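Local coordinates for polyphosphate kinase (Porphyromonas gingivalis, PDB 2O8R), which probably catalyses the reversible, magnesium-dependent transfer of the terminal phosphate of ATP onto a growing chain of inorganic polyphosphate, at residues 598-603 / 609-614; 538-543 / 644-649; 484-489 / 629-634. The protein carries 3 engineered substitutions. One frame throughout, in Å; residues are numbered along the deposited sequence.

Interaction 1 (598-603 / 609-614); sequences SRIWCF and EEVFIS. With SO4 (sulfate ion), chain F.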
loop_
_atom_site.group_PDB
_atom_site.type_symbol
_atom_site.label_atom_id
_atom_site.label_comp_id
_atom_site.label_asym_id
_atom_site.label_seq_id
_atom_site.Cartn_x
_atom_site.Cartn_y
_atom_site.Cartn_z
ATOM N N SER A 598 0.583 13.111 24.055
ATOM C CA SER A 598 1.712 13.424 24.934
ATOM C C SER A 598 1.573 12.722 26.278
ATOM O O SER A 598 0.458 12.542 26.801
ATOM C CB SER A 598 1.816 14.933 25.174
ATOM O OG SER A 598 2.254 15.609 24.015
ATOM N N ARG A 599 2.712 12.314 26.823
ATOM C CA ARG A 599 2.779 11.850 28.205
ATOM C C ARG A 599 3.795 12.713 28.933
ATOM O O ARG A 599 4.993 12.675 28.628
ATOM C CB ARG A 599 3.162 10.378 28.260
ATOM C CG ARG A 599 2.270 9.492 27.416
ATOM C CD ARG A 599 3.046 8.338 26.858
ATOM N NE ARG A 599 2.151 7.335 26.312
ATOM C CZ ARG A 599 2.212 6.856 25.075
ATOM N NH1 ARG A 599 3.151 7.274 24.242
ATOM N NH2 ARG A 599 1.333 5.942 24.678
ATOM N N ILE A 600 3.312 13.515 29.878
ATOM C CA ILE A 600 4.138 14.533 30.529
ATOM C C ILE A 600 3.876 14.578 32.032
ATOM O O ILE A 600 2.726 14.498 32.462
ATOM C CB ILE A 600 3.871 15.929 29.923
ATOM C CG1 ILE A 600 4.411 16.003 28.491
ATOM C CG2 ILE A 600 4.482 17.025 30.800
ATOM C CD1 ILE A 600 4.139 17.327 27.765
ATOM N N TRP A 601 4.935 14.691 32.830
ATOM C CA TRP A 601 4.779 14.757 34.288
ATOM C C TRP A 601 5.434 16.013 34.855
ATOM O O TRP A 601 6.590 16.305 34.555
ATOM C CB TRP A 601 5.371 13.528 35.000
ATOM C CG TRP A 601 5.207 12.186 34.324
ATOM C CD1 TRP A 601 4.144 11.751 33.565
ATOM C CD2 TRP A 601 6.120 11.081 34.396
ATOM N NE1 TRP A 601 4.357 10.457 33.148
ATOM C CE2 TRP A 601 5.562 10.024 33.638
ATOM C CE3 TRP A 601 7.360 10.886 35.018
ATOM C CZ2 TRP A 601 6.204 8.803 33.478
ATOM C CZ3 TRP A 601 7.997 9.656 34.867
ATOM C CH2 TRP A 601 7.416 8.635 34.107
ATOM N N CYS A 602 4.684 16.743 35.677
ATOM C CA CYS A 602 5.184 17.921 36.374
ATOM C C CYS A 602 5.011 17.782 37.864
ATOM O O CYS A 602 3.891 17.662 38.362
ATOM C CB CYS A 602 4.436 19.165 35.927
ATOM S SG CYS A 602 4.498 19.366 34.180
ATOM N N PHE A 603 6.122 17.807 38.577
ATOM C CA PHE A 603 6.082 17.817 40.034
ATOM C C PHE A 603 6.532 19.178 40.557
ATOM O O PHE A 603 7.636 19.637 40.240
ATOM C CB PHE A 603 6.960 16.706 40.594
ATOM C CG PHE A 603 6.564 15.319 40.132
ATOM C CD1 PHE A 603 5.775 14.509 40.935
ATOM C CD2 PHE A 603 7.001 14.819 38.905
ATOM C CE1 PHE A 603 5.421 13.229 40.526
ATOM C CE2 PHE A 603 6.652 13.544 38.495
ATOM C CZ PHE A 603 5.858 12.749 39.306
ATOM N N GLU A 609 10.469 23.210 40.166
ATOM C CA GLU A 609 9.635 22.283 39.399
ATOM C C GLU A 609 10.455 21.327 38.537
ATOM O O GLU A 609 11.497 21.701 38.003
ATOM C CB GLU A 609 8.629 23.056 38.534
ATOM C CG GLU A 609 8.246 24.430 39.095
ATOM C CD GLU A 609 6.749 24.719 39.034
ATOM O OE1 GLU A 609 6.382 25.882 38.770
ATOM O OE2 GLU A 609 5.939 23.791 39.265
ATOM N N GLU A 610 9.984 20.090 38.415
ATOM C CA GLU A 610 10.634 19.097 37.553
ATOM C C GLU A 610 9.635 18.574 36.541
ATOM O O GLU A 610 8.522 18.178 36.895
ATOM C CB GLU A 610 11.228 17.952 38.371
ATOM C CG GLU A 610 12.366 18.414 39.278
ATOM C CD GLU A 610 13.004 17.298 40.083
ATOM O OE1 GLU A 610 12.816 16.110 39.755
ATOM O OE2 GLU A 610 13.714 17.616 41.059
ATOM N N VAL A 611 10.020 18.602 35.273
ATOM C CA VAL A 611 9.124 18.154 34.222
ATOM C C VAL A 611 9.698 16.965 33.471
ATOM O O VAL A 611 10.852 16.991 33.033
ATOM C CB VAL A 611 8.789 19.285 33.249
ATOM C CG1 VAL A 611 7.871 18.787 32.140
ATOM C CG2 VAL A 611 8.150 20.443 34.002
ATOM N N PHE A 612 8.891 15.914 33.335
ATOM C CA PHE A 612 9.306 14.756 32.557
ATOM C C PHE A 612 8.462 14.557 31.313
ATOM O O PHE A 612 7.261 14.823 31.309
ATOM C CB PHE A 612 9.274 13.497 33.400
ATOM C CG PHE A 612 10.273 13.487 34.509
ATOM C CD1 PHE A 612 11.526 12.919 34.323
ATOM C CD2 PHE A 612 9.961 14.039 35.743
ATOM C CE1 PHE A 612 12.453 12.905 35.349
ATOM C CE2 PHE A 612 10.878 14.034 36.767
ATOM C CZ PHE A 612 12.124 13.463 36.571
ATOM N N ILE A 613 9.125 14.088 30.263
ATOM C CA ILE A 613 8.503 13.694 29.008
ATOM C C ILE A 613 8.616 12.174 28.928
ATOM O O ILE A 613 9.721 11.632 29.099
ATOM C CB ILE A 613 9.246 14.377 27.827
ATOM C CG1 ILE A 613 8.624 15.735 27.542
ATOM C CG2 ILE A 613 9.245 13.546 26.547
ATOM C CD1 ILE A 613 9.436 16.543 26.571
ATOM N N SER A 614 7.494 11.477 28.703
ATOM C CA SER A 614 7.556 10.008 28.672
ATOM C C SER A 614 7.017 9.283 27.450
ATOM O O SER A 614 6.197 9.803 26.696
ATOM C CB SER A 614 6.919 9.402 29.919
ATOM O OG SER A 614 7.270 8.026 30.005
HETATM S S SO4 F . 1.736 4.302 21.460
HETATM O O1 SO4 F . 0.887 5.179 20.657
HETATM O O2 SO4 F . 0.883 3.359 22.200
HETATM O O3 SO4 F . 2.641 3.565 20.580
HETATM O O4 SO4 F . 2.573 5.107 22.344
#
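Trp601 and Phe612 form a hydrogen-bonded pair within the β hairpin of strands 600-603 and 610-614, part of the second phospholipase D-like region of this PPK1 kinase. The strands run antiparallel, with axes at 166°. Trp601 N donates to Phe612 O at 2.8 Å, and Phe612 N answers through a bond of 2.6 Å to Trp601 O. Phe603 and Glu610 repeat this reciprocal pairing nearer the turn, while Ser614 N reaches Arg599 O at the other end. On the aromatic face the indole of Trp601 extends over the partner strand. Its chi1 of -38° sets CG beside the backbone N, and the ring then places CE3 3.6 Å from Phe612 CB and CZ2 3.7 Å from Ser614 CB. The six-membered ring meets the Phe612 ring obliquely, planes at 44°, and Phe612 CD2 lies at the edge of the Phe603 ring. The opposite face of the hairpin carries apolar side chains: Ile600 CG2 comes within 4.0 Å of Val611 CG1, and Cys602 SG within 3.8 Å of Val611 CG2. The Arg599 chain bends at chi2 and leads its guanidinium away from the hairpin, where NH1 and NH2 both grip sulfate O4, at 2.9 and 2.8 Å. The sulfur lies in the guanidinium plane, Asp617 holds NE by a salt bridge, and His597 NE2 also binds the sulfate. This anion, probably from the crystallisation liquor, lies where Arg599 approaches the predicted phosphohistidine His439, consistent with a site for phosphate. Strands 538-543 and 629-632 flank the hairpin; helix 516-532 packs on Trp601 and Phe603, and helix 636-651 on Ile600, Cys602 and Val611.

Interaction 2 (538-543 / 644-649); sequences YMLLKM and DILEIQ
Lys542 NZ is held by two oxygens, the amide OE1 of Gln649 at 2.8 Å and the carboxylate of Glu596, with which it forms a salt bridge. The ammonium approaches Gln649 OE1 in the carbonyl plane, on a lone pair, with a C=O...N angle of 126°. The lysine runs fully extended as far as CE and turns only at its last torsion (chi4 77°), which swings NZ onto the amide; the lysine and glutamine chains run nearly perpendicular. Gln649 NE2 in turn donates to Glu596 OE1, so lysine, glutamine and glutamate close a triangle that fixes the rotation of the amide. Beside this polar group the packing is aliphatic. Lys542 CD lies 3.9 Å from Leu646 CD2, and Leu646 CD1 sits 3.9 Å from Leu540 CG, the two leucines lying alongside with their chains pointing opposite ways. The 644-649 segment of helix 636-651 crosses strand 538-543 at 79°, the two segment axes 10.3 Å apart, an α/β packing of helix on sheet within the C-terminal phospholipase D-like region; Leu646 also touches Cys602 of the neighbouring strand. Because the lysine is buried, the Glu596 carboxylate probably stabilises its positive charge, while Gln649, bonded to both partners, would help keep this ion pair in a set orientation, not far from Arg570 and His597, both predicted to bind ATP.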
loop_
_atom_site.group_PDB
_atom_site.type_symbol
_atom_site.label_atom_id
_atom_site.label_comp_id
_atom_site.label_asym_id
_atom_site.label_seq_id
_atom_site.Cartn_x
_atom_site.Cartn_y
_atom_site.Cartn_z
ATOM N N TYR A 538 1.910 19.953 44.699
ATOM C CA TYR A 538 1.186 19.948 43.428
ATOM C C TYR A 538 1.778 18.998 42.387
ATOM O O TYR A 538 3.003 18.798 42.329
ATOM C CB TYR A 538 1.108 21.367 42.864
ATOM C CG TYR A 538 0.275 21.464 41.622
ATOM C CD1 TYR A 538 -1.107 21.266 41.675
ATOM C CD2 TYR A 538 0.865 21.733 40.384
ATOM C CE1 TYR A 538 -1.883 21.343 40.541
ATOM C CE2 TYR A 538 0.097 21.813 39.237
ATOM C CZ TYR A 538 -1.274 21.613 39.321
ATOM O OH TYR A 538 -2.039 21.703 38.188
HETATM N N MSE A 539 0.900 18.410 41.572
HETATM C CA MSE A 539 1.302 17.536 40.461
HETATM C C MSE A 539 0.446 17.823 39.258
HETATM O O MSE A 539 -0.772 17.997 39.376
HETATM C CB MSE A 539 1.152 16.065 40.828
HETATM C CG MSE A 539 2.162 15.604 41.846
HETATM SE SE MSE A 539 2.160 13.698 42.167
HETATM C CE MSE A 539 0.623 13.522 43.305
ATOM N N LEU A 540 1.085 17.872 38.096
ATOM C CA LEU A 540 0.366 18.018 36.842
ATOM C C LEU A 540 0.786 16.870 35.956
ATOM O O LEU A 540 1.943 16.783 35.554
ATOM C CB LEU A 540 0.666 19.375 36.208
ATOM C CG LEU A 540 -0.091 19.862 34.963
ATOM C CD1 LEU A 540 -1.475 19.254 34.785
ATOM C CD2 LEU A 540 -0.187 21.370 34.980
ATOM N N LEU A 541 -0.160 15.978 35.674
ATOM C CA LEU A 541 0.141 14.712 35.015
ATOM C C LEU A 541 -0.748 14.476 33.788
ATOM O O LEU A 541 -1.973 14.450 33.898
ATOM C CB LEU A 541 -0.068 13.578 36.000
ATOM C CG LEU A 541 0.723 13.462 37.290
ATOM C CD1 LEU A 541 0.125 12.302 38.052
ATOM C CD2 LEU A 541 2.198 13.217 37.004
ATOM N N LYS A 542 -0.132 14.304 32.618
ATOM C CA LYS A 542 -0.885 14.070 31.387
ATOM C C LYS A 542 -0.472 12.774 30.719
ATOM O O LYS A 542 0.705 12.566 30.450
ATOM C CB LYS A 542 -0.680 15.207 30.410
ATOM C CG LYS A 542 -1.304 14.970 29.046
ATOM C CD LYS A 542 -0.999 16.122 28.094
ATOM C CE LYS A 542 -1.589 15.863 26.756
ATOM N NZ LYS A 542 -3.019 16.148 26.869
HETATM N N MSE A 543 -1.446 11.910 30.455
HETATM C CA MSE A 543 -1.181 10.679 29.734
HETATM C C MSE A 543 -2.406 10.110 29.012
HETATM O O MSE A 543 -3.524 10.598 29.166
HETATM C CB MSE A 543 -0.619 9.651 30.678
HETATM C CG MSE A 543 -1.577 9.230 31.759
HETATM SE SE MSE A 543 -0.571 8.584 33.292
HETATM C CE MSE A 543 1.252 8.673 32.542
ATOM N N ASP A 644 3.316 26.090 30.591
ATOM C CA ASP A 644 2.441 27.068 29.950
ATOM C C ASP A 644 1.368 26.322 29.162
ATOM O O ASP A 644 0.170 26.558 29.346
ATOM C CB ASP A 644 3.239 27.962 29.005
ATOM C CG ASP A 644 3.979 29.070 29.718
ATOM O OD1 ASP A 644 3.618 29.414 30.862
ATOM O OD2 ASP A 644 4.923 29.617 29.119
ATOM N N ILE A 645 1.829 25.394 28.319
ATOM C CA ILE A 645 0.989 24.589 27.443
ATOM C C ILE A 645 -0.033 23.776 28.236
ATOM O O ILE A 645 -1.245 23.850 27.971
ATOM C CB ILE A 645 1.866 23.682 26.549
ATOM C CG1 ILE A 645 2.529 24.515 25.450
ATOM C CG2 ILE A 645 1.050 22.554 25.928
ATOM C CD1 ILE A 645 3.815 23.930 24.945
ATOM N N LEU A 646 0.444 23.034 29.231
ATOM C CA LEU A 646 -0.458 22.268 30.086
ATOM C C LEU A 646 -1.475 23.156 30.791
ATOM O O LEU A 646 -2.604 22.738 31.013
ATOM C CB LEU A 646 0.328 21.463 31.107
ATOM C CG LEU A 646 1.168 20.357 30.482
ATOM C CD1 LEU A 646 1.827 19.595 31.577
ATOM C CD2 LEU A 646 0.325 19.425 29.608
ATOM N N GLU A 647 -1.075 24.382 31.128
ATOM C CA GLU A 647 -1.986 25.337 31.746
ATOM C C GLU A 647 -3.031 25.745 30.750
ATOM O O GLU A 647 -4.220 25.786 31.076
ATOM C CB GLU A 647 -1.249 26.565 32.282
ATOM C CG GLU A 647 -0.616 26.342 33.643
ATOM C CD GLU A 647 0.239 27.502 34.078
ATOM O OE1 GLU A 647 -0.011 28.635 33.605
ATOM O OE2 GLU A 647 1.160 27.280 34.894
ATOM N N ILE A 648 -2.601 26.016 29.520
ATOM C CA ILE A 648 -3.569 26.212 28.439
ATOM C C ILE A 648 -4.563 25.045 28.376
ATOM O O ILE A 648 -5.769 25.262 28.292
ATOM C CB ILE A 648 -2.896 26.401 27.084
ATOM C CG1 ILE A 648 -1.942 27.594 27.150
ATOM C CG2 ILE A 648 -3.949 26.580 26.006
ATOM C CD1 ILE A 648 -1.334 27.997 25.839
ATOM N N GLN A 649 -4.072 23.809 28.452
ATOM C CA GLN A 649 -4.997 22.688 28.419
ATOM C C GLN A 649 -5.978 22.731 29.597
ATOM O O GLN A 649 -7.180 22.540 29.404
ATOM C CB GLN A 649 -4.277 21.337 28.296
ATOM C CG GLN A 649 -3.428 21.204 27.033
ATOM C CD GLN A 649 -3.205 19.760 26.603
ATOM O OE1 GLN A 649 -3.133 18.852 27.432
ATOM N NE2 GLN A 649 -3.093 19.545 25.295
#

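Interaction 3 (484-489 / 629-634); sequences TDIVHD and TACPVL
Ile486 meets Cys631 where the helix beginning at Thr484, in the first phospholipase D-like region, faces strand 629-632 of the second. From the helix, the bond to CB of Ile486 points toward the strand, and the two branches open from there. CG2 lies 4.1 Å from Cys631 SG. The other branch leaves through CG1, which stands beside the backbone N (chi1 -45°), and a second bend (chi2 -84°) turns the terminal methyl CD1 toward the strand. There CD1 makes the closest approach, 3.7 Å, to Cys631 SG and reaches on to the ring of Pro632, whose CG is 4.3 Å distant. The sulfur is thus touched by both methyls of one isoleucine, and Pro632 CG adds a second apolar surface at the tip. The contact is small, burying 126 Å² in all, and purely van der Waals. Leu461 of strand 457-462 touches both Ile486 and Cys631, adding to the apolar contact from the side of the first region. Farther along the helix, Asp489 accepts backbone N-H bonds from Ser507, Arg508 and Leu509, in the link leading to strand 510-511. That short strand pairs with one edge of strand 629-632, and strand 610-614 with the other.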
loop_
_atom_site.group_PDB
_atom_site.type_symbol
_atom_site.label_atom_id
_atom_site.label_comp_id
_atom_site.label_asym_id
_atom_site.label_seq_id
_atom_site.Cartn_x
_atom_site.Cartn_y
_atom_site.Cartn_z
ATOM N N THR A 484 25.302 15.948 27.880
ATOM C CA THR A 484 26.227 14.820 27.950
ATOM C C THR A 484 25.732 13.691 28.875
ATOM O O THR A 484 26.064 12.535 28.664
ATOM C CB THR A 484 27.700 15.251 28.276
ATOM O OG1 THR A 484 27.851 15.444 29.682
ATOM C CG2 THR A 484 28.129 16.545 27.520
ATOM N N ASP A 485 24.917 14.014 29.876
ATOM C CA ASP A 485 24.343 12.983 30.739
ATOM C C ASP A 485 23.243 12.181 30.055
ATOM O O ASP A 485 23.198 10.950 30.175
ATOM C CB ASP A 485 23.811 13.590 32.026
ATOM C CG ASP A 485 24.918 13.996 32.970
ATOM O OD1 ASP A 485 26.096 13.984 32.544
ATOM O OD2 ASP A 485 24.610 14.327 34.136
ATOM N N ILE A 486 22.360 12.884 29.345
ATOM C CA ILE A 486 21.306 12.236 28.581
ATOM C C ILE A 486 21.925 11.435 27.451
ATOM O O ILE A 486 21.573 10.271 27.244
ATOM C CB ILE A 486 20.309 13.239 27.957
ATOM C CG1 ILE A 486 19.891 14.319 28.955
ATOM C CG2 ILE A 486 19.079 12.502 27.427
ATOM C CD1 ILE A 486 18.764 13.922 29.853
ATOM N N VAL A 487 22.854 12.053 26.725
ATOM C CA VAL A 487 23.387 11.428 25.512
ATOM C C VAL A 487 24.100 10.147 25.899
ATOM O O VAL A 487 24.134 9.185 25.127
ATOM C CB VAL A 487 24.306 12.373 24.703
ATOM C CG1 VAL A 487 25.317 11.588 23.852
ATOM C CG2 VAL A 487 23.473 13.321 23.833
ATOM N N HIS A 488 24.607 10.127 27.127
ATOM C CA HIS A 488 25.335 8.977 27.617
ATOM C C HIS A 488 24.350 7.900 28.048
ATOM O O HIS A 488 24.587 6.701 27.867
ATOM C CB HIS A 488 26.248 9.371 28.785
ATOM C CG HIS A 488 27.073 8.235 29.295
ATOM N ND1 HIS A 488 26.640 7.390 30.295
ATOM C CD2 HIS A 488 28.285 7.774 28.910
ATOM C CE1 HIS A 488 27.554 6.461 30.508
ATOM N NE2 HIS A 488 28.559 6.669 29.677
ATOM N N ASP A 489 23.245 8.346 28.631
ATOM C CA ASP A 489 22.220 7.450 29.139
ATOM C C ASP A 489 21.554 6.708 28.000
ATOM O O ASP A 489 21.349 5.493 28.083
ATOM C CB ASP A 489 21.190 8.245 29.927
ATOM C CG ASP A 489 21.631 8.515 31.351
ATOM O OD1 ASP A 489 22.644 7.917 31.768
ATOM O OD2 ASP A 489 20.959 9.306 32.059
ATOM N N THR A 629 10.804 4.840 28.321
ATOM C CA THR A 629 11.653 5.933 28.787
ATOM C C THR A 629 10.876 7.101 29.366
ATOM O O THR A 629 9.734 7.370 28.982
ATOM C CB THR A 629 12.562 6.489 27.682
ATOM O OG1 THR A 629 11.773 6.834 26.528
ATOM C CG2 THR A 629 13.623 5.480 27.320
ATOM N N ALA A 630 11.514 7.790 30.304
ATOM C CA ALA A 630 11.076 9.112 30.705
ATOM C C ALA A 630 12.310 9.984 30.860
ATOM O O ALA A 630 13.368 9.523 31.305
ATOM C CB ALA A 630 10.279 9.062 31.993
ATOM N N CYS A 631 12.169 11.246 30.481
ATOM C CA CYS A 631 13.292 12.159 30.464
ATOM C C CYS A 631 12.962 13.494 31.125
ATOM O O CYS A 631 11.910 14.078 30.850
ATOM C CB CYS A 631 13.706 12.404 29.035
ATOM S SG CYS A 631 15.329 13.069 28.895
ATOM N N PRO A 632 13.851 13.962 32.027
ATOM C CA PRO A 632 13.805 15.296 32.604
ATOM C C PRO A 632 14.046 16.357 31.555
ATOM O O PRO A 632 14.918 16.199 30.696
ATOM C CB PRO A 632 14.989 15.299 33.572
ATOM C CG PRO A 632 15.884 14.262 33.072
ATOM C CD PRO A 632 14.965 13.188 32.588
ATOM N N VAL A 633 13.262 17.423 31.628
ATOM C CA VAL A 633 13.477 18.585 30.813
ATOM C C VAL A 633 14.358 19.500 31.662
ATOM O O VAL A 633 13.883 20.105 32.618
ATOM C CB VAL A 633 12.139 19.240 30.503
ATOM C CG1 VAL A 633 12.312 20.457 29.602
ATOM C CG2 VAL A 633 11.218 18.228 29.869
ATOM N N LEU A 634 15.646 19.572 31.340
ATOM C CA LEU A 634 16.607 20.325 32.170
ATOM C C LEU A 634 16.614 21.838 31.961
ATOM O O LEU A 634 16.755 22.604 32.916
ATOM C CB LEU A 634 18.020 19.779 31.990
ATOM C CG LEU A 634 18.087 18.306 32.391
ATOM C CD1 LEU A 634 19.484 17.801 32.247
ATOM C CD2 LEU A 634 17.572 18.083 33.817
#

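Interactions 1 and 2 share neighbouring strands of one sheet: Ile600 and Cys602 bond through their backbones to Lys542 and Leu540, and Leu646 of the helix touches strand 600-603 too. Interaction 3 joins the same sheet beyond 610-614, where Val633 N bonds to Val611 O and Ser614 OG bonds to Thr629 O; its centre lies about 21 Å from that of interaction 2. All three are largely buried, but their chemistry differs. The hairpin is held by backbone bonds and aromatic packing, the strand-helix contact combines leucines with a buried ion pair bridged by an amide, and 484-489 / 629-634 is a small apolar touch between the two phospholipase D-like regions.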